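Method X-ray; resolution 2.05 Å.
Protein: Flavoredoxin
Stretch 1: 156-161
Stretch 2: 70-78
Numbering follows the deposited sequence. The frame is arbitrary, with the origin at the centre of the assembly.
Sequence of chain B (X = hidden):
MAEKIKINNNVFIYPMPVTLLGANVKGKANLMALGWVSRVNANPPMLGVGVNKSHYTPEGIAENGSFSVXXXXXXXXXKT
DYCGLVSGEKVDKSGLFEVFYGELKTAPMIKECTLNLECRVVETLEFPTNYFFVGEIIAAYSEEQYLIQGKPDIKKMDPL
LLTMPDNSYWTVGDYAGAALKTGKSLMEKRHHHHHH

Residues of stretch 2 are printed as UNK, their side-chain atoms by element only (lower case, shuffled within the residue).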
# COMPACT_ATOMS: atom_id res chain seq x y z
N LYS B 156 -13.36 -9.86 -10.09
CA LYS B 156 -13.90 -11.04 -9.45
C LYS B 156 -13.79 -10.93 -7.92
O LYS B 156 -14.74 -11.25 -7.20
CB LYS B 156 -13.19 -12.30 -9.94
CG LYS B 156 -13.76 -12.89 -11.24
CD LYS B 156 -12.78 -13.90 -11.84
CE LYS B 156 -13.44 -14.80 -12.89
NZ LYS B 156 -12.60 -16.01 -13.24
N MET B 157 -12.64 -10.45 -7.45
CA MET B 157 -12.37 -10.29 -6.02
C MET B 157 -13.29 -9.27 -5.35
O MET B 157 -13.70 -9.47 -4.20
CB MET B 157 -10.91 -9.88 -5.80
CG MET B 157 -9.93 -10.96 -6.24
SD MET B 157 -8.20 -10.50 -6.06
CE MET B 157 -8.13 -10.01 -4.34
N ASP B 158 -13.60 -8.20 -6.07
CA ASP B 158 -14.38 -7.06 -5.56
C ASP B 158 -13.89 -6.60 -4.16
O ASP B 158 -14.68 -6.58 -3.19
CB ASP B 158 -15.89 -7.37 -5.56
CG ASP B 158 -16.75 -6.17 -5.20
OD1 ASP B 158 -17.72 -6.35 -4.43
OD2 ASP B 158 -16.47 -5.04 -5.68
N PRO B 159 -12.59 -6.22 -4.06
CA PRO B 159 -12.07 -5.83 -2.75
C PRO B 159 -12.48 -4.41 -2.36
O PRO B 159 -12.93 -3.62 -3.21
CB PRO B 159 -10.55 -5.87 -2.97
CG PRO B 159 -10.38 -5.44 -4.37
CD PRO B 159 -11.55 -6.11 -5.10
N LEU B 160 -12.32 -4.11 -1.08
CA LEU B 160 -12.56 -2.77 -0.56
C LEU B 160 -11.29 -1.91 -0.55
O LEU B 160 -10.18 -2.43 -0.58
CB LEU B 160 -13.16 -2.85 0.85
CG LEU B 160 -14.56 -3.44 0.90
CD1 LEU B 160 -14.88 -3.94 2.31
CD2 LEU B 160 -15.58 -2.39 0.38
N LEU B 161 -11.51 -0.59 -0.54
CA LEU B 161 -10.48 0.45 -0.46
C LEU B 161 -10.83 1.35 0.71
O LEU B 161 -11.99 1.44 1.12
CB LEU B 161 -10.43 1.30 -1.74
CG LEU B 161 -10.35 0.58 -3.08
CD1 LEU B 161 -10.56 1.55 -4.23
CD2 LEU B 161 -9.02 -0.16 -3.24
N UNK B 70 -5.47 -11.13 4.45
CA UNK B 70 -6.73 -11.71 3.95
C UNK B 70 -7.56 -10.62 3.27
O UNK B 70 -7.73 -9.54 3.83
c UNK B 70 -6.85 -13.47 5.81
o UNK B 70 -6.83 -14.61 5.32
c UNK B 70 -7.55 -12.32 5.11
n UNK B 70 -6.27 -13.19 6.97
N UNK B 71 -8.06 -10.91 2.07
CA UNK B 71 -8.78 -9.90 1.28
C UNK B 71 -10.28 -10.14 1.30
O UNK B 71 -10.75 -11.03 0.61
c UNK B 71 -4.50 -9.47 -0.20
c UNK B 71 -6.76 -7.91 -0.70
c UNK B 71 -4.36 -8.13 -0.57
c UNK B 71 -5.77 -10.01 -0.07
c UNK B 71 -8.28 -9.84 -0.17
c UNK B 71 -6.91 -9.24 -0.32
c UNK B 71 -5.50 -7.35 -0.83
N UNK B 72 -11.05 -9.35 2.07
CA UNK B 72 -12.50 -9.51 1.99
C UNK B 72 -13.07 -8.93 0.68
O UNK B 72 -12.46 -8.04 0.07
c UNK B 72 -10.66 -8.29 3.02
c UNK B 72 -13.00 -8.73 3.21
c UNK B 72 -11.97 -7.63 3.37
N UNK B 73 -14.22 -9.43 0.25
CA UNK B 73 -14.99 -8.77 -0.81
C UNK B 73 -15.91 -7.70 -0.20
O UNK B 73 -16.09 -7.65 1.02
o UNK B 73 -19.07 -13.34 1.24
c UNK B 73 -16.64 -10.73 -0.91
c UNK B 73 -17.98 -10.42 -0.67
c UNK B 73 -16.14 -11.93 -0.42
c UNK B 73 -16.95 -12.81 0.30
c UNK B 73 -18.27 -12.47 0.53
c UNK B 73 -18.79 -11.28 0.04
c UNK B 73 -15.75 -9.79 -1.69
N UNK B 74 -16.48 -6.84 -1.04
CA UNK B 74 -17.24 -5.67 -0.55
C UNK B 74 -18.43 -5.99 0.37
O UNK B 74 -18.67 -5.28 1.35
o UNK B 74 -18.67 -5.35 -2.50
c UNK B 74 -17.67 -4.75 -1.70
N UNK B 75 -19.15 -7.07 0.08
CA UNK B 75 -20.27 -7.50 0.94
C UNK B 75 -19.89 -7.91 2.36
O UNK B 75 -20.76 -8.09 3.20
N UNK B 76 -18.59 -8.05 2.63
CA UNK B 76 -18.11 -8.32 4.00
C UNK B 76 -17.73 -7.04 4.76
O UNK B 76 -17.11 -7.13 5.83
c UNK B 76 -17.15 -10.65 3.44
c UNK B 76 -15.00 -11.71 4.84
c UNK B 76 -16.90 -9.26 3.98
s UNK B 76 -15.60 -11.54 3.15
N UNK B 77 -18.10 -5.87 4.22
CA UNK B 77 -17.76 -4.57 4.83
C UNK B 77 -17.93 -4.52 6.35
O UNK B 77 -17.01 -4.12 7.05
c UNK B 77 -20.03 -3.39 4.32
c UNK B 77 -18.14 -3.19 2.73
c UNK B 77 -18.50 -3.33 4.18
N UNK B 78 -19.09 -4.95 6.85
CA UNK B 78 -19.43 -4.86 8.28
C UNK B 78 -18.55 -5.70 9.20
O UNK B 78 -18.00 -5.18 10.17
c UNK B 78 -20.91 -5.17 8.53
c UNK B 78 -23.30 -4.40 8.32
c UNK B 78 -21.84 -4.08 8.04
c UNK B 78 -24.23 -3.48 7.55
n UNK B 78 -25.41 -4.27 7.03
O HOH W 1 -11.54 -9.35 -2.34
O HOH W 2 -10.85 -5.83 0.51

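Position 70 has four side-chain atoms: two carbons, the second carrying one oxygen and one nitrogen. It does not reach stretch 1. An amide and an acid look alike by shape, but a nitrogen beside the oxygen settles it. This is N70.

Position 71 has one carbon and then a ring of six carbons, with no oxygen on the ring. Its CB points toward stretch 1 and lies 4.2 Å from CE of M157. The residue is F71. M157 CE sits obliquely to its ring.

Position 72 has three carbons that close a ring onto the backbone nitrogen. Only proline does this, so it is P72. Its backbone O lies 3.6 Å from CA of P159.

Position 73 has one carbon and a six-carbon ring bearing an oxygen. Its CB lies 3.3 Å from O of M157, while the ring leads away from stretch 1. The phenolic oxygen identifies Y73. Its CA also makes a CA-H...O contact with O of D158, at 3.2 Å.

Position 74 has one carbon and one oxygen. The oxygen lies 2.4 Å from OD1 of D158. This is S74, and OG donates a very short hydrogen bond to that carboxylate.

Position 75 has no side-chain atoms and no contact with stretch 1. It is G75. A CB here would be crowded by CE1 of Y73, at 3.4 Å.

Position 76 has two carbons, a sulfur and one more carbon, unbranched. The thioether is M76. Its end leads away from stretch 1. Its backbone N bonds back to O of Y73 at 3.0 Å, and it holds the N-cap position of the helix that follows.

Position 77 has three carbons, one carrying the other two. That fork at CB marks V77. Its CG1 lies 3.4 Å from CD1 of L160, an apolar contact.

Position 78 has four carbons in a row ending in nitrogen. This is K78, exposed and out of reach of stretch 1.

The contact joins a polar pair to apolar packing. D158 leaves the helix with positive phi, and both its backbone and its side chain meet S74. Besides the OG bond, S74 N donates a weak bond to D158 O, 2.8 Å long with an angle of 126°. L160 packs nearby, its CG 3.8 Å from CA of S74. Water 2 links the backbones: it donates to P72 O and accepts from L160 N, each at 2.8 Å. Together the two stretches bury 402 Å².

Stretch 2 70-78: NFPYSGMVK
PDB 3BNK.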